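Local coordinates for 4-alpha-glucanotransferase (Aquifex aeolicus, PDB 1TZ7), which belongs to the amylomaltase family, also called D-enzymes, and is built round a parallel beta/alpha barrel, at residues A[276-281]-A[287-292]; A[306-311]-A[336-341]. All coordinates share one frame; numbering follows the deposited sequence.

Contact 1: A[276-281]-A[287-292]; sequences YNWEEH and RWWIRR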
loop_
_atom_site.group_PDB
_atom_site.type_symbol
_atom_site.label_atom_id
_atom_site.label_comp_id
_atom_site.label_asym_id
_atom_site.label_seq_id
_atom_site.Cartn_x
_atom_site.Cartn_y
_atom_site.Cartn_z
ATOM N N TYR A 276 -2.434 -15.004 11.799
ATOM C CA TYR A 276 -3.619 -14.733 12.586
ATOM C C TYR A 276 -4.110 -16.009 13.268
ATOM O O TYR A 276 -4.109 -17.084 12.670
ATOM C CB TYR A 276 -4.732 -14.166 11.693
ATOM C CG TYR A 276 -4.475 -12.750 11.184
ATOM C CD1 TYR A 276 -4.579 -12.450 9.832
ATOM C CD2 TYR A 276 -4.142 -11.717 12.063
ATOM C CE1 TYR A 276 -4.353 -11.159 9.356
ATOM C CE2 TYR A 276 -3.911 -10.423 11.599
ATOM C CZ TYR A 276 -4.019 -10.152 10.240
ATOM O OH TYR A 276 -3.797 -8.869 9.764
ATOM N N ASN A 277 -4.520 -15.882 14.524
ATOM C CA ASN A 277 -5.392 -16.864 15.147
ATOM C C ASN A 277 -6.849 -16.576 14.780
ATOM O O ASN A 277 -7.560 -15.895 15.512
ATOM C CB ASN A 277 -5.224 -16.834 16.663
ATOM C CG ASN A 277 -5.920 -17.990 17.347
ATOM O OD1 ASN A 277 -5.511 -19.132 17.221
ATOM N ND2 ASN A 277 -6.972 -17.693 18.073
ATOM N N TRP A 278 -7.280 -17.101 13.640
ATOM C CA TRP A 278 -8.547 -16.693 13.028
ATOM C C TRP A 278 -9.755 -17.081 13.876
ATOM O O TRP A 278 -10.803 -16.441 13.803
ATOM C CB TRP A 278 -8.678 -17.280 11.625
ATOM C CG TRP A 278 -8.061 -16.414 10.571
ATOM C CD1 TRP A 278 -6.894 -16.641 9.906
ATOM C CD2 TRP A 278 -8.576 -15.181 10.067
ATOM N NE1 TRP A 278 -6.651 -15.624 9.015
ATOM C CE2 TRP A 278 -7.669 -14.714 9.092
ATOM C CE3 TRP A 278 -9.717 -14.417 10.335
ATOM C CZ2 TRP A 278 -7.868 -13.523 8.389
ATOM C CZ3 TRP A 278 -9.912 -13.228 9.629
ATOM C CH2 TRP A 278 -8.996 -12.799 8.675
ATOM N N GLU A 279 -9.609 -18.121 14.680
ATOM C CA GLU A 279 -10.698 -18.551 15.541
ATOM C C GLU A 279 -10.997 -17.482 16.614
ATOM O O GLU A 279 -12.133 -17.349 17.063
ATOM C CB GLU A 279 -10.389 -19.921 16.176
ATOM C CG GLU A 279 -9.880 -19.872 17.603
ATOM C CD GLU A 279 -9.605 -21.259 18.167
ATOM O OE1 GLU A 279 -8.898 -22.047 17.497
ATOM O OE2 GLU A 279 -10.100 -21.563 19.276
ATOM N N GLU A 280 -9.973 -16.714 16.996
ATOM C CA GLU A 280 -10.156 -15.591 17.927
ATOM C C GLU A 280 -10.823 -14.378 17.253
ATOM O O GLU A 280 -11.563 -13.637 17.894
ATOM C CB GLU A 280 -8.816 -15.171 18.527
ATOM C CG GLU A 280 -8.941 -14.346 19.806
ATOM C CD GLU A 280 -9.452 -15.160 20.990
ATOM O OE1 GLU A 280 -10.102 -14.572 21.875
ATOM O OE2 GLU A 280 -9.201 -16.383 21.032
ATOM N N HIS A 281 -10.551 -14.180 15.968
ATOM C CA HIS A 281 -11.184 -13.087 15.215
ATOM C C HIS A 281 -12.659 -13.330 15.074
ATOM O O HIS A 281 -13.457 -12.429 15.263
ATOM C CB HIS A 281 -10.500 -12.908 13.846
ATOM C CG HIS A 281 -9.047 -12.660 13.967
ATOM N ND1 HIS A 281 -8.523 -11.407 14.153
ATOM C CD2 HIS A 281 -8.005 -13.513 14.019
ATOM C CE1 HIS A 281 -7.211 -11.503 14.283
ATOM N NE2 HIS A 281 -6.877 -12.768 14.205
ATOM N N ARG A 287 -14.132 -7.744 14.772
ATOM C CA ARG A 287 -14.243 -6.301 15.014
ATOM C C ARG A 287 -12.923 -5.553 14.766
ATOM O O ARG A 287 -12.931 -4.375 14.459
ATOM C CB ARG A 287 -14.792 -6.006 16.422
ATOM C CG ARG A 287 -13.884 -6.455 17.606
ATOM C CD ARG A 287 -14.519 -6.207 19.019
ATOM N NE ARG A 287 -15.877 -6.579 19.015
ATOM C CZ ARG A 287 -16.437 -7.685 19.506
ATOM N NH1 ARG A 287 -15.798 -8.606 20.240
ATOM N NH2 ARG A 287 -17.714 -7.804 19.307
ATOM N N TRP A 288 -11.798 -6.255 14.884
ATOM C CA TRP A 288 -10.496 -5.672 14.547
ATOM C C TRP A 288 -10.402 -5.407 13.046
ATOM O O TRP A 288 -9.957 -4.344 12.624
ATOM C CB TRP A 288 -9.364 -6.601 14.985
ATOM C CG TRP A 288 -7.999 -6.044 14.738
ATOM C CD1 TRP A 288 -7.350 -5.105 15.483
ATOM C CD2 TRP A 288 -7.106 -6.399 13.676
ATOM N NE1 TRP A 288 -6.109 -4.850 14.949
ATOM C CE2 TRP A 288 -5.934 -5.631 13.838
ATOM C CE3 TRP A 288 -7.178 -7.289 12.595
ATOM C CZ2 TRP A 288 -4.844 -5.728 12.965
ATOM C CZ3 TRP A 288 -6.093 -7.381 11.731
ATOM C CH2 TRP A 288 -4.944 -6.605 11.925
ATOM N N TRP A 289 -10.835 -6.376 12.247
ATOM C CA TRP A 289 -10.843 -6.219 10.797
ATOM C C TRP A 289 -11.836 -5.141 10.362
ATOM O O TRP A 289 -11.568 -4.378 9.442
ATOM C CB TRP A 289 -11.166 -7.555 10.111
ATOM C CG TRP A 289 -9.944 -8.312 9.733
ATOM C CD1 TRP A 289 -9.435 -9.417 10.354
ATOM C CD2 TRP A 289 -9.052 -8.012 8.657
ATOM N NE1 TRP A 289 -8.285 -9.827 9.722
ATOM C CE2 TRP A 289 -8.028 -8.981 8.675
ATOM C CE3 TRP A 289 -9.016 -7.021 7.665
ATOM C CZ2 TRP A 289 -6.985 -8.985 7.749
ATOM C CZ3 TRP A 289 -7.976 -7.031 6.745
ATOM C CH2 TRP A 289 -6.981 -8.003 6.794
ATOM N N ILE A 290 -12.976 -5.084 11.034
ATOM C CA ILE A 290 -13.955 -4.035 10.783
ATOM C C ILE A 290 -13.352 -2.654 11.062
ATOM O O ILE A 290 -13.538 -1.726 10.288
ATOM C CB ILE A 290 -15.209 -4.257 11.651
ATOM C CG1 ILE A 290 -16.024 -5.425 11.096
ATOM C CG2 ILE A 290 -16.069 -2.972 11.705
ATOM C CD1 ILE A 290 -17.006 -6.007 12.081
ATOM N N ARG A 291 -12.629 -2.533 12.174
ATOM C CA ARG A 291 -11.977 -1.270 12.526
ATOM C C ARG A 291 -10.901 -0.888 11.499
ATOM O O ARG A 291 -10.727 0.286 11.190
ATOM C CB ARG A 291 -11.370 -1.348 13.934
ATOM C CG ARG A 291 -12.397 -1.161 15.063
ATOM C CD ARG A 291 -11.810 -0.605 16.352
ATOM N NE ARG A 291 -10.703 -1.423 16.852
ATOM C CZ ARG A 291 -10.851 -2.558 17.544
ATOM N NH1 ARG A 291 -9.780 -3.228 17.950
ATOM N NH2 ARG A 291 -12.067 -3.020 17.831
ATOM N N ARG A 292 -10.189 -1.891 10.974
ATOM C CA ARG A 292 -9.195 -1.662 9.911
ATOM C C ARG A 292 -9.847 -1.048 8.682
ATOM O O ARG A 292 -9.308 -0.125 8.078
ATOM C CB ARG A 292 -8.530 -2.980 9.503
ATOM C CG ARG A 292 -7.328 -3.340 10.293
ATOM C CD ARG A 292 -6.449 -4.381 9.613
ATOM N NE ARG A 292 -5.608 -3.797 8.568
ATOM C CZ ARG A 292 -4.870 -4.505 7.718
ATOM N NH1 ARG A 292 -4.132 -3.887 6.808
ATOM N NH2 ARG A 292 -4.868 -5.837 7.778
HETATM O O HOH W 1 -10.952 -9.343 13.728
#
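Tyr276 lays its ring against both Trp288 and Trp289, and the three aromatics, joined by Trp278 and His281, make a buried cluster of five rings between two consecutive short helices. The edge of the Trp289 indole points at a face of Tyr276, the five-membered ring standing 71° from the phenol plane, with NE1 above the rim. Tyr276 CE1 lies 3.8 Å from Trp289 CZ2. On Trp288 the phenol end meets the rim of the benzo ring: Tyr276 OH sits near that ring's plane, 3.3 Å from Trp288 CH2. Trp288 reaches this place because its CG is anti to the backbone N (chi1 -177°), which sends the indole past the neighbouring Trp289, whose face its CZ3 touches.

Trp278 meets Trp289 differently. Their planes are nearly parallel, 8° apart, but slid so far that little overlaps; the close approach is Trp278 CH2 to Trp289 NE1 at 3.2 Å. His281 receives the Trp289 edge in an offset edge-to-face pair. A water in the plane of the imidazole, 3.2 Å from His281 ND1, also takes a weak hydrogen bond from Trp289 N.

The polar ends are tied to the surrounding chain: Tyr276 OH to the carbonyl of Met229, His281 NE2 to that of Leu244, and Arg292 NH1 to that of Pro228, just after barrel strand 222-227. The pair thus joins helix 278-283, which follows strand 269-274 of the antiparallel sheet, to helix 287-297, which precedes barrel strand 302-305; helix 334-344 packs against both.

Contact 2: A[306-311]-A[336-341]; sequences DHFRGF and TLFKKL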
loop_
_atom_site.group_PDB
_atom_site.type_symbol
_atom_site.label_atom_id
_atom_site.label_comp_id
_atom_site.label_asym_id
_atom_site.label_seq_id
_atom_site.Cartn_x
_atom_site.Cartn_y
_atom_site.Cartn_z
ATOM N N ASP A 306 -4.412 -7.033 -0.170
ATOM C CA ASP A 306 -3.172 -7.747 -0.402
ATOM C C ASP A 306 -3.289 -9.226 0.017
ATOM O O ASP A 306 -3.808 -9.539 1.079
ATOM C CB ASP A 306 -2.046 -7.062 0.377
ATOM C CG ASP A 306 -0.747 -7.808 0.303
ATOM O OD1 ASP A 306 -0.160 -7.877 -0.801
ATOM O OD2 ASP A 306 -0.220 -8.354 1.307
ATOM N N HIS A 307 -2.799 -10.118 -0.843
ATOM C CA HIS A 307 -2.842 -11.558 -0.592
ATOM C C HIS A 307 -4.274 -12.025 -0.236
ATOM O O HIS A 307 -4.492 -12.699 0.783
ATOM C CB HIS A 307 -1.857 -11.947 0.524
ATOM C CG HIS A 307 -1.572 -13.412 0.580
ATOM N ND1 HIS A 307 -1.247 -14.148 -0.541
ATOM C CD2 HIS A 307 -1.579 -14.287 1.615
ATOM C CE1 HIS A 307 -1.059 -15.410 -0.198
ATOM N NE2 HIS A 307 -1.252 -15.522 1.105
ATOM N N PHE A 308 -5.233 -11.663 -1.088
ATOM C CA PHE A 308 -6.644 -11.977 -0.855
ATOM C C PHE A 308 -6.871 -13.476 -0.587
ATOM O O PHE A 308 -7.731 -13.842 0.191
ATOM C CB PHE A 308 -7.493 -11.537 -2.053
ATOM C CG PHE A 308 -8.939 -11.909 -1.939
ATOM C CD1 PHE A 308 -9.829 -11.088 -1.261
ATOM C CD2 PHE A 308 -9.415 -13.094 -2.498
ATOM C CE1 PHE A 308 -11.167 -11.433 -1.147
ATOM C CE2 PHE A 308 -10.764 -13.442 -2.382
ATOM C CZ PHE A 308 -11.633 -12.610 -1.709
ATOM N N ARG A 309 -6.089 -14.329 -1.240
ATOM C CA ARG A 309 -6.281 -15.775 -1.130
ATOM C C ARG A 309 -6.092 -16.265 0.320
ATOM O O ARG A 309 -6.584 -17.330 0.692
ATOM C CB ARG A 309 -5.324 -16.517 -2.074
ATOM C CG ARG A 309 -3.874 -16.586 -1.584
ATOM C CD ARG A 309 -3.515 -17.887 -0.892
ATOM N NE ARG A 309 -3.724 -19.054 -1.761
ATOM C CZ ARG A 309 -4.649 -20.004 -1.550
ATOM N NH1 ARG A 309 -4.762 -21.016 -2.395
ATOM N NH2 ARG A 309 -5.459 -19.939 -0.497
ATOM N N GLY A 310 -5.378 -15.477 1.125
ATOM C CA GLY A 310 -5.185 -15.786 2.535
ATOM C C GLY A 310 -6.475 -15.810 3.361
ATOM O O GLY A 310 -6.504 -16.377 4.449
ATOM N N PHE A 311 -7.536 -15.187 2.846
ATOM C CA PHE A 311 -8.832 -15.185 3.532
ATOM C C PHE A 311 -9.559 -16.523 3.342
ATOM O O PHE A 311 -10.455 -16.863 4.109
ATOM C CB PHE A 311 -9.704 -14.034 3.027
ATOM C CG PHE A 311 -9.173 -12.663 3.381
ATOM C CD1 PHE A 311 -8.848 -11.750 2.387
ATOM C CD2 PHE A 311 -9.004 -12.287 4.710
ATOM C CE1 PHE A 311 -8.361 -10.491 2.709
ATOM C CE2 PHE A 311 -8.515 -11.029 5.032
ATOM C CZ PHE A 311 -8.196 -10.132 4.026
ATOM N N THR A 336 -17.359 -16.153 6.365
ATOM C CA THR A 336 -17.964 -15.498 7.528
ATOM C C THR A 336 -17.483 -14.056 7.670
ATOM O O THR A 336 -18.258 -13.171 8.018
ATOM C CB THR A 336 -17.654 -16.291 8.830
ATOM O OG1 THR A 336 -16.623 -17.250 8.592
ATOM C CG2 THR A 336 -18.835 -17.131 9.243
ATOM N N LEU A 337 -16.201 -13.829 7.396
ATOM C CA LEU A 337 -15.610 -12.501 7.530
ATOM C C LEU A 337 -16.231 -11.522 6.552
ATOM O O LEU A 337 -16.582 -10.408 6.918
ATOM C CB LEU A 337 -14.094 -12.560 7.295
ATOM C CG LEU A 337 -13.405 -11.206 7.066
ATOM C CD1 LEU A 337 -13.489 -10.351 8.304
ATOM C CD2 LEU A 337 -11.957 -11.400 6.646
ATOM N N PHE A 338 -16.352 -11.930 5.303
ATOM C CA PHE A 338 -16.766 -11.008 4.270
ATOM C C PHE A 338 -18.285 -10.804 4.267
ATOM O O PHE A 338 -18.764 -9.765 3.845
ATOM C CB PHE A 338 -16.260 -11.458 2.903
ATOM C CG PHE A 338 -14.848 -11.032 2.623
ATOM C CD1 PHE A 338 -13.805 -11.940 2.697
ATOM C CD2 PHE A 338 -14.559 -9.716 2.307
ATOM C CE1 PHE A 338 -12.505 -11.539 2.449
ATOM C CE2 PHE A 338 -13.265 -9.317 2.061
ATOM C CZ PHE A 338 -12.239 -10.228 2.132
ATOM N N LYS A 339 -19.030 -11.792 4.761
ATOM C CA LYS A 339 -20.474 -11.624 4.979
ATOM C C LYS A 339 -20.727 -10.474 5.954
ATOM O O LYS A 339 -21.615 -9.646 5.738
ATOM C CB LYS A 339 -21.100 -12.912 5.518
ATOM C CG LYS A 339 -22.642 -12.851 5.645
ATOM C CD LYS A 339 -23.256 -14.238 5.833
ATOM C CE LYS A 339 -24.779 -14.227 5.607
ATOM N NZ LYS A 339 -25.368 -12.870 5.729
ATOM N N LYS A 340 -19.937 -10.425 7.021
ATOM C CA LYS A 340 -20.055 -9.357 8.006
ATOM C C LYS A 340 -19.520 -8.032 7.466
ATOM O O LYS A 340 -20.127 -6.991 7.675
ATOM C CB LYS A 340 -19.323 -9.727 9.296
ATOM C CG LYS A 340 -20.123 -9.449 10.553
ATOM C CD LYS A 340 -19.294 -8.753 11.595
ATOM C CE LYS A 340 -20.144 -8.293 12.765
ATOM N NZ LYS A 340 -19.613 -8.769 14.060
ATOM N N LEU A 341 -18.382 -8.078 6.768
ATOM C CA LEU A 341 -17.771 -6.856 6.219
ATOM C C LEU A 341 -18.685 -6.193 5.181
ATOM O O LEU A 341 -18.789 -4.973 5.136
ATOM C CB LEU A 341 -16.396 -7.156 5.589
ATOM C CG LEU A 341 -15.219 -7.379 6.559
ATOM C CD1 LEU A 341 -13.938 -7.647 5.782
ATOM C CD2 LEU A 341 -15.036 -6.189 7.497
#
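Two different first torsions aim Phe308 and Phe311 at one ring, that of Phe338. Phe308 has CG anti to its own N (chi1 176°), whereas Phe311 keeps CG beside the backbone N, and from one short 3-10 turn both phenyls converge on helix 334-344. The result is a three-phenylalanine cluster between helix 334-344 and the loop that leaves strand 302-305 of the parallel beta/alpha barrel.

Phe338 and Phe311 form a T-shaped pair. The planes stand at 89°, with Phe338 offering its edge and Phe311 its face. The CE1-CZ side of Phe338 does the touching: CE1 comes to 3.6 Å from Phe311 CG, while Phe338 CZ rides 3.7 Å above the plane of the Phe311 ring, offset toward the rim. Phe311 CB lies in the plane of the Phe338 ring, at its edge, which carries the contact back to the root of the side chain.

Phe308 meets the same end of Phe338 at a slant, neither stacked nor perpendicular, with the planes at 42°. Its CE1 is 3.7 Å from Phe338 CZ, so the outer corner of Phe338 is shared by both partners. Phe308 also touches Val362, Leu365 and Arg366 of helix 360-368.

No hydrogen bond links the two segments; the join is wholly apolar, and all four touching residues are buried. The turn keeps its shape through its own backbone, with Gly310 N bonded to His307 O and Phe311 N to Phe308 O. One helical position before Phe338, Leu337 lends a methyl to the same side of the Phe311 ring, farther along at the CD2-CE2 edge, where Leu337 CD2 lies 3.6 Å from Phe311 CD2.

How the contacts relate
Contacts 1 and 2 follow one another along the chain, with their centres about 10 Å apart on the same side of the molecule. Barrel strand 302-305 runs between them, and strands 313-318 and 328-331 of the antiparallel sheet come between the two halves of contact 2 in the sequence. The contacts touch directly: Trp289 CH2 is 3.7 Å from Phe311 CZ, the two rings meeting edge-to-face and so joining the clusters, and Trp278 CH2 is 3.9 Å from Leu337 CD2. Between helices 287-297 and 334-344, Ile290 CG1 packs 3.8 Å from Leu341 CD2. Helices 278-283, 287-297 and 334-344 are thereby joined by touching side chains, mostly aromatic and aliphatic, connecting the barrel with the small sheet beside it.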